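Long-range contact in anthrone oxidase-like protein (PDB 5F9P), which cleaves a carbon-carbon bond in atypical angucycline biosynthesis by oxidative opening of ring B, probably as a monooxygenase: residues G134-F148 and D198-V211. Sequence-based numbering, arbitrary orientation.
Sequences GQDEALDALGPGQAF and DEARKAAVGRVRAV
The antiparallel helix pair formed by 135-142 and 199-211, its axes 8.5 Å apart at 160°, shows how small residues let two helices close together while a salt-bridge network ties their margin. A204 CB comes within 3.5 Å of A141 O, and A141 CB packs 3.7 Å from R207 CB and lies over the centre of one face of the R207 guanidinium. R207, bent at chi3 (70°), grips E137 side-on: NE donates to OE2 at 2.8 Å and NH2 to OE1, both from well above the carboxylate plane. The same NH2 gives an almost straight bond to the anti lone pair of D140 OD2 (2.7 Å), and a water links OD2 to R207 NH1, so the guanidinium's rotation is fixed. In this fold, of the dimeric alpha-beta barrel type but closed within a single chain, helix 135-142 lies against the sheet and 199-211 packs beside it; V208 CG2 meets A141 CB and L142 CG, and both V208 and L142 also touch F128. Past the end of helix 135-142, Q146 CG sits 3.6 Å from A204 CB, and a second water donates to G145 O and A200 O. The F148 ring carries R201 N over one face and meets R201 CB at CZ (3.3 Å), while the R201 guanidinium bonds the Y189 and R190 carbonyl oxygens.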
ATOM      1  N   GLY A 134      -3.552  20.784  -5.650  1.00 17.96           N
ATOM      2  CA  GLY A 134      -4.316  19.786  -6.384  1.00 14.53           C
ATOM      3  C   GLY A 134      -4.628  18.472  -5.671  1.00 17.18           C
ATOM      4  O   GLY A 134      -5.177  17.562  -6.278  1.00 16.66           O
ATOM      5  N   GLN A 135      -4.303  18.363  -4.388  1.00 16.84           N
ATOM      6  CA  GLN A 135      -4.517  17.100  -3.684  1.00 18.36           C
ATOM      7  C   GLN A 135      -5.968  16.592  -3.708  1.00 20.06           C
ATOM      8  O   GLN A 135      -6.215  15.411  -4.013  1.00 17.09           O
ATOM      9  CB  GLN A 135      -4.001  17.163  -2.242  1.00 18.89           C
ATOM     10  CG  GLN A 135      -4.008  15.796  -1.563  1.00 21.99           C
ATOM     11  CD  GLN A 135      -3.441  15.814  -0.155  1.00 24.92           C
ATOM     12  OE1 GLN A 135      -2.535  15.045   0.169  1.00 28.34           O
ATOM     13  NE2 GLN A 135      -3.997  16.661   0.698  1.00 24.92           N
ATOM     14  N   ASP A 136      -6.927  17.465  -3.399  1.00 18.10           N
ATOM     15  CA  ASP A 136      -8.328  17.044  -3.362  1.00 18.54           C
ATOM     16  C   ASP A 136      -8.812  16.630  -4.740  1.00 16.05           C
ATOM     17  O   ASP A 136      -9.630  15.724  -4.887  1.00 18.23           O
ATOM     18  CB  ASP A 136      -9.233  18.146  -2.818  1.00 23.42           C
ATOM     19  CG  ASP A 136      -9.054  18.370  -1.338  1.00 27.94           C
ATOM     20  OD1 ASP A 136      -8.671  17.419  -0.620  1.00 29.06           O
ATOM     21  OD2 ASP A 136      -9.300  19.510  -0.892  1.00 37.94           O
ATOM     22  N   GLU A 137      -8.305  17.313  -5.752  1.00 17.03           N
ATOM     23  CA  GLU A 137      -8.623  16.974  -7.123  1.00 17.45           C
ATOM     24  C   GLU A 137      -8.151  15.544  -7.436  1.00 15.85           C
ATOM     25  O   GLU A 137      -8.896  14.729  -7.987  1.00 16.97           O
ATOM     26  CB  GLU A 137      -7.953  17.990  -8.055  1.00 18.11           C
ATOM     27  CG  GLU A 137      -7.973  17.622  -9.528  1.00 19.70           C
ATOM     28  CD  GLU A 137      -9.345  17.779 -10.156  1.00 24.53           C
ATOM     29  OE1 GLU A 137     -10.315  18.070  -9.414  1.00 27.41           O
ATOM     30  OE2 GLU A 137      -9.443  17.623 -11.393  1.00 18.76           O
ATOM     31  N   ALA A 138      -6.907  15.247  -7.083  1.00 14.10           N
ATOM     32  CA  ALA A 138      -6.345  13.913  -7.278  1.00 12.81           C
ATOM     33  C   ALA A 138      -7.190  12.838  -6.595  1.00 12.02           C
ATOM     34  O   ALA A 138      -7.454  11.788  -7.168  1.00  9.39           O
ATOM     35  CB  ALA A 138      -4.910  13.863  -6.752  1.00 11.68           C
ATOM     36  N   LEU A 139      -7.585  13.102  -5.355  1.00 12.33           N
ATOM     37  CA  LEU A 139      -8.362  12.148  -4.579  1.00 11.85           C
ATOM     38  C   LEU A 139      -9.721  11.901  -5.220  1.00 13.04           C
ATOM     39  O   LEU A 139     -10.188  10.767  -5.310  1.00 11.89           O
ATOM     40  CB  LEU A 139      -8.550  12.669  -3.154  1.00 10.36           C
ATOM     41  CG  LEU A 139      -7.306  12.694  -2.268  1.00 12.54           C
ATOM     42  CD1 LEU A 139      -7.598  13.431  -0.959  1.00 17.43           C
ATOM     43  CD2 LEU A 139      -6.863  11.260  -1.986  1.00 13.91           C
ATOM     44  N   ASP A 140     -10.370  12.978  -5.647  1.00 15.02           N
ATOM     45  CA  ASP A 140     -11.657  12.846  -6.311  1.00 14.16           C
ATOM     46  C   ASP A 140     -11.534  12.070  -7.614  1.00 13.31           C
ATOM     47  O   ASP A 140     -12.350  11.196  -7.897  1.00 13.70           O
ATOM     48  CB  ASP A 140     -12.283  14.208  -6.577  1.00 14.26           C
ATOM     49  CG  ASP A 140     -13.718  14.089  -7.015  1.00 20.07           C
ATOM     50  OD1 ASP A 140     -14.569  13.762  -6.152  1.00 20.63           O
ATOM     51  OD2 ASP A 140     -13.996  14.302  -8.215  1.00 20.86           O
ATOM     52  N   ALA A 141     -10.508  12.384  -8.401  1.00 13.22           N
ATOM     53  CA  ALA A 141     -10.297  11.708  -9.679  1.00 13.21           C
ATOM     54  C   ALA A 141     -10.038  10.217  -9.518  1.00 13.48           C
ATOM     55  O   ALA A 141     -10.576   9.407 -10.287  1.00 13.41           O
ATOM     56  CB  ALA A 141      -9.142  12.356 -10.467  1.00 11.18           C
ATOM     57  N   LEU A 142      -9.200   9.863  -8.542  1.00 11.14           N
ATOM     58  CA  LEU A 142      -8.786   8.461  -8.347  1.00 11.74           C
ATOM     59  C   LEU A 142      -9.906   7.620  -7.773  1.00 10.53           C
ATOM     60  O   LEU A 142     -10.043   6.453  -8.122  1.00 12.85           O
ATOM     61  CB  LEU A 142      -7.563   8.364  -7.421  1.00 10.89           C
ATOM     62  CG  LEU A 142      -6.217   8.757  -8.012  1.00 10.89           C
ATOM     63  CD1 LEU A 142      -5.190   8.912  -6.908  1.00  9.18           C
ATOM     64  CD2 LEU A 142      -5.780   7.703  -9.035  1.00 10.80           C
ATOM     65  N   GLY A 143     -10.700   8.218  -6.886  1.00 13.17           N
ATOM     66  CA  GLY A 143     -11.740   7.495  -6.183  1.00 12.46           C
ATOM     67  C   GLY A 143     -13.036   7.499  -6.970  1.00 14.91           C
ATOM     68  O   GLY A 143     -13.224   6.663  -7.859  1.00 14.43           O
ATOM     69  N   PRO A 144     -13.938   8.439  -6.647  1.00 15.48           N
ATOM     70  CA  PRO A 144     -15.233   8.557  -7.345  1.00 16.48           C
ATOM     71  C   PRO A 144     -15.047   8.650  -8.854  1.00 13.33           C
ATOM     72  O   PRO A 144     -15.863   8.132  -9.609  1.00 17.87           O
ATOM     73  CB  PRO A 144     -15.809   9.870  -6.803  1.00 15.53           C
ATOM     74  CG  PRO A 144     -15.152  10.058  -5.467  1.00 18.91           C
ATOM     75  CD  PRO A 144     -13.776   9.451  -5.584  1.00 14.81           C
ATOM     76  N   GLY A 145     -13.972   9.299  -9.288  1.00 11.60           N
ATOM     77  CA  GLY A 145     -13.688   9.448 -10.709  1.00 11.54           C
ATOM     78  C   GLY A 145     -13.520   8.136 -11.459  1.00 15.83           C
ATOM     79  O   GLY A 145     -13.697   8.080 -12.685  1.00 11.89           O
ATOM     80  N   GLN A 146     -13.179   7.073 -10.733  1.00 12.75           N
ATOM     81  CA  GLN A 146     -12.941   5.779 -11.362  1.00 13.34           C
ATOM     82  C   GLN A 146     -13.979   4.699 -11.023  1.00 14.78           C
ATOM     83  O   GLN A 146     -13.663   3.511 -10.932  1.00 12.89           O
ATOM     84  CB  GLN A 146     -11.526   5.294 -11.053  1.00 12.81           C
ATOM     85  CG  GLN A 146     -10.457   6.276 -11.531  1.00 13.17           C
ATOM     86  CD  GLN A 146      -9.080   5.649 -11.595  1.00 15.46           C
ATOM     87  OE1 GLN A 146      -8.563   5.381 -12.678  1.00 17.16           O
ATOM     88  NE2 GLN A 146      -8.475   5.426 -10.437  1.00 14.88           N
ATOM     89  N   ALA A 147     -15.224   5.116 -10.849  1.00 15.30           N
ATOM     90  CA  ALA A 147     -16.298   4.161 -10.629  1.00 16.08           C
ATOM     91  C   ALA A 147     -16.337   3.117 -11.754  1.00 17.38           C
ATOM     92  O   ALA A 147     -16.751   1.982 -11.535  1.00 18.64           O
ATOM     93  CB  ALA A 147     -17.643   4.888 -10.511  1.00 15.17           C
ATOM     94  N   PHE A 148     -15.889   3.488 -12.952  1.00 11.57           N
ATOM     95  CA  PHE A 148     -15.939   2.569 -14.090  1.00 14.88           C
ATOM     96  C   PHE A 148     -15.145   1.289 -13.834  1.00 16.80           C
ATOM     97  O   PHE A 148     -15.380   0.271 -14.480  1.00 17.15           O
ATOM     98  CB  PHE A 148     -15.390   3.232 -15.365  1.00 13.57           C
ATOM     99  CG  PHE A 148     -13.910   3.486 -15.307  1.00 14.29           C
ATOM    100  CD1 PHE A 148     -13.416   4.678 -14.791  1.00 14.29           C
ATOM    101  CD2 PHE A 148     -13.011   2.512 -15.724  1.00 14.65           C
ATOM    102  CE1 PHE A 148     -12.044   4.907 -14.715  1.00 14.26           C
ATOM    103  CE2 PHE A 148     -11.644   2.732 -15.647  1.00 16.97           C
ATOM    104  CZ  PHE A 148     -11.156   3.931 -15.140  1.00 13.89           C
ATOM    105  N   ASP A 198     -12.141   3.414 -21.545  1.00 15.15           N
ATOM    106  CA  ASP A 198     -13.334   4.184 -21.200  1.00 18.52           C
ATOM    107  C   ASP A 198     -12.993   5.683 -21.162  1.00 16.91           C
ATOM    108  O   ASP A 198     -11.900   6.055 -20.754  1.00 14.86           O
ATOM    109  CB  ASP A 198     -13.846   3.746 -19.825  1.00 18.41           C
ATOM    110  CG  ASP A 198     -15.313   4.058 -19.626  1.00 32.33           C
ATOM    111  OD1 ASP A 198     -15.669   5.259 -19.479  1.00 29.72           O
ATOM    112  OD2 ASP A 198     -16.108   3.089 -19.618  1.00 37.34           O
ATOM    113  N   GLU A 199     -13.917   6.540 -21.582  1.00 15.41           N
ATOM    114  CA  GLU A 199     -13.644   7.974 -21.559  1.00 17.20           C
ATOM    115  C   GLU A 199     -13.549   8.487 -20.123  1.00 13.73           C
ATOM    116  O   GLU A 199     -12.855   9.459 -19.848  1.00 12.44           O
ATOM    117  CB  GLU A 199     -14.679   8.756 -22.383  1.00 17.07           C
ATOM    118  CG  GLU A 199     -14.564   8.512 -23.912  1.00 14.36           C
ATOM    119  CD  GLU A 199     -13.242   9.021 -24.489  1.00 15.39           C
ATOM    120  OE1 GLU A 199     -12.908  10.186 -24.191  1.00 12.31           O
ATOM    121  OE2 GLU A 199     -12.532   8.269 -25.226  1.00 14.25           O
ATOM    122  N   ALA A 200     -14.242   7.819 -19.208  1.00 16.17           N
ATOM    123  CA  ALA A 200     -14.143   8.153 -17.787  1.00 14.10           C
ATOM    124  C   ALA A 200     -12.738   7.819 -17.253  1.00 14.10           C
ATOM    125  O   ALA A 200     -12.220   8.504 -16.360  1.00 11.96           O
ATOM    126  CB  ALA A 200     -15.225   7.443 -16.989  1.00 11.94           C
ATOM    127  N   ARG A 201     -12.107   6.789 -17.817  1.00 13.14           N
ATOM    128  CA  ARG A 201     -10.716   6.502 -17.452  1.00 11.72           C
ATOM    129  C   ARG A 201      -9.798   7.636 -17.887  1.00 12.26           C
ATOM    130  O   ARG A 201      -8.995   8.124 -17.096  1.00 11.58           O
ATOM    131  CB  ARG A 201     -10.221   5.181 -18.040  1.00 12.36           C
ATOM    132  CG  ARG A 201      -8.699   5.027 -17.961  1.00 13.65           C
ATOM    133  CD  ARG A 201      -8.234   3.702 -18.529  1.00 13.52           C
ATOM    134  NE  ARG A 201      -6.772   3.578 -18.507  1.00 17.30           N
ATOM    135  CZ  ARG A 201      -6.115   2.469 -18.842  1.00 16.46           C
ATOM    136  NH1 ARG A 201      -6.796   1.389 -19.221  1.00 14.65           N
ATOM    137  NH2 ARG A 201      -4.786   2.432 -18.783  1.00 16.13           N
ATOM    138  N   LYS A 202      -9.931   8.059 -19.141  1.00 10.40           N
ATOM    139  CA  LYS A 202      -9.115   9.158 -19.678  1.00 14.09           C
ATOM    140  C   LYS A 202      -9.273  10.444 -18.868  1.00 10.97           C
ATOM    141  O   LYS A 202      -8.318  11.196 -18.667  1.00 11.83           O
ATOM    142  CB  LYS A 202      -9.480   9.426 -21.141  1.00 13.11           C
ATOM    143  CG  LYS A 202      -9.357   8.211 -22.059  1.00 14.49           C
ATOM    144  CD  LYS A 202      -9.747   8.582 -23.490  1.00 15.14           C
ATOM    145  CE  LYS A 202      -9.579   7.411 -24.451  1.00 18.10           C
ATOM    146  NZ  LYS A 202     -10.077   7.744 -25.828  1.00 14.01           N
ATOM    147  N   ALA A 203     -10.490  10.698 -18.412  1.00 11.62           N
ATOM    148  CA  ALA A 203     -10.765  11.891 -17.628  1.00 13.40           C
ATOM    149  C   ALA A 203     -10.103  11.783 -16.262  1.00 12.06           C
ATOM    150  O   ALA A 203      -9.472  12.726 -15.798  1.00 12.53           O
ATOM    151  CB  ALA A 203     -12.272  12.102 -17.483  1.00 12.61           C
ATOM    152  N   ALA A 204     -10.240  10.629 -15.619  1.00 11.72           N
ATOM    153  CA  ALA A 204      -9.637  10.442 -14.293  1.00 12.77           C
ATOM    154  C   ALA A 204      -8.129  10.616 -14.391  1.00 12.47           C
ATOM    155  O   ALA A 204      -7.525  11.386 -13.640  1.00 12.18           O
ATOM    156  CB  ALA A 204      -9.984   9.056 -13.728  1.00 11.37           C
ATOM    157  N   VAL A 205      -7.529   9.907 -15.345  1.00 10.20           N
ATOM    158  CA  VAL A 205      -6.093   9.960 -15.547  1.00  9.71           C
ATOM    159  C   VAL A 205      -5.613  11.374 -15.889  1.00 11.13           C
ATOM    160  O   VAL A 205      -4.569  11.808 -15.409  1.00 10.86           O
ATOM    161  CB  VAL A 205      -5.649   8.936 -16.611  1.00 12.81           C
ATOM    162  CG1 VAL A 205      -4.255   9.254 -17.125  1.00 10.51           C
ATOM    163  CG2 VAL A 205      -5.711   7.520 -16.024  1.00 11.04           C
ATOM    164  N   GLY A 206      -6.382  12.086 -16.707  1.00 11.63           N
ATOM    165  CA  GLY A 206      -6.023  13.435 -17.114  1.00 12.39           C
ATOM    166  C   GLY A 206      -6.027  14.418 -15.952  1.00 11.23           C
ATOM    167  O   GLY A 206      -5.195  15.334 -15.885  1.00 12.82           O
ATOM    168  N   ARG A 207      -6.972  14.233 -15.040  1.00  9.33           N
ATOM    169  CA  ARG A 207      -7.067  15.067 -13.848  1.00 12.69           C
ATOM    170  C   ARG A 207      -5.882  14.828 -12.909  1.00 13.50           C
ATOM    171  O   ARG A 207      -5.278  15.769 -12.412  1.00 10.13           O
ATOM    172  CB  ARG A 207      -8.394  14.812 -13.140  1.00 11.34           C
ATOM    173  CG  ARG A 207      -9.594  15.432 -13.871  1.00 14.17           C
ATOM    174  CD  ARG A 207     -10.915  14.933 -13.296  1.00 14.25           C
ATOM    175  NE  ARG A 207     -11.167  15.463 -11.961  1.00 15.68           N
ATOM    176  CZ  ARG A 207     -12.034  14.934 -11.102  1.00 15.81           C
ATOM    177  NH1 ARG A 207     -12.726  13.852 -11.439  1.00 14.43           N
ATOM    178  NH2 ARG A 207     -12.204  15.487  -9.912  1.00 16.45           N
ATOM    179  N   VAL A 208      -5.540  13.565 -12.676  1.00 10.70           N
ATOM    180  CA  VAL A 208      -4.363  13.259 -11.864  1.00 10.38           C
ATOM    181  C   VAL A 208      -3.096  13.801 -12.520  1.00 12.71           C
ATOM    182  O   VAL A 208      -2.282  14.466 -11.871  1.00 10.90           O
ATOM    183  CB  VAL A 208      -4.216  11.747 -11.630  1.00  9.24           C
ATOM    184  CG1 VAL A 208      -2.955  11.453 -10.812  1.00 11.33           C
ATOM    185  CG2 VAL A 208      -5.442  11.223 -10.922  1.00  8.67           C
ATOM    186  N   ARG A 209      -2.943  13.538 -13.815  1.00 11.20           N
ATOM    187  CA  ARG A 209      -1.769  14.005 -14.557  1.00 12.28           C
ATOM    188  C   ARG A 209      -1.540  15.512 -14.383  1.00 13.10           C
ATOM    189  O   ARG A 209      -0.397  15.978 -14.275  1.00 14.90           O
ATOM    190  CB  ARG A 209      -1.914  13.646 -16.042  1.00 12.12           C
ATOM    191  CG  ARG A 209      -0.843  14.251 -16.966  1.00 14.49           C
ATOM    192  CD  ARG A 209      -1.101  13.810 -18.403  1.00 12.89           C
ATOM    193  NE  ARG A 209      -0.259  14.473 -19.396  1.00 11.98           N
ATOM    194  CZ  ARG A 209       0.218  13.863 -20.478  1.00 14.28           C
ATOM    195  NH1 ARG A 209      -0.054  12.578 -20.685  1.00 12.61           N
ATOM    196  NH2 ARG A 209       0.966  14.528 -21.353  1.00 13.45           N
ATOM    197  N   ALA A 210      -2.625  16.275 -14.334  1.00 11.32           N
ATOM    198  CA  ALA A 210      -2.515  17.730 -14.204  1.00 13.34           C
ATOM    199  C   ALA A 210      -1.883  18.178 -12.887  1.00 15.46           C
ATOM    200  O   ALA A 210      -1.296  19.256 -12.816  1.00 14.51           O
ATOM    201  CB  ALA A 210      -3.888  18.396 -14.393  1.00 15.42           C
ATOM    202  N   VAL A 211      -2.006  17.363 -11.843  1.00 12.48           N
ATOM    203  CA  VAL A 211      -1.562  17.792 -10.522  1.00 12.55           C
ATOM    204  C   VAL A 211      -0.441  16.949  -9.921  1.00 12.59           C
ATOM    205  O   VAL A 211      -0.065  17.166  -8.776  1.00 12.21           O
ATOM    206  CB  VAL A 211      -2.742  17.873  -9.505  1.00 13.59           C
ATOM    207  CG1 VAL A 211      -3.820  18.847  -9.987  1.00 13.58           C
ATOM    208  CG2 VAL A 211      -3.332  16.501  -9.267  1.00 12.79           C
TER
HETATM  209  O   HOH W   1     -15.206  12.737  -9.789  1.00 23.86           O
HETATM  210  O   HOH W   2     -13.779   9.987 -14.694  1.00 15.38           O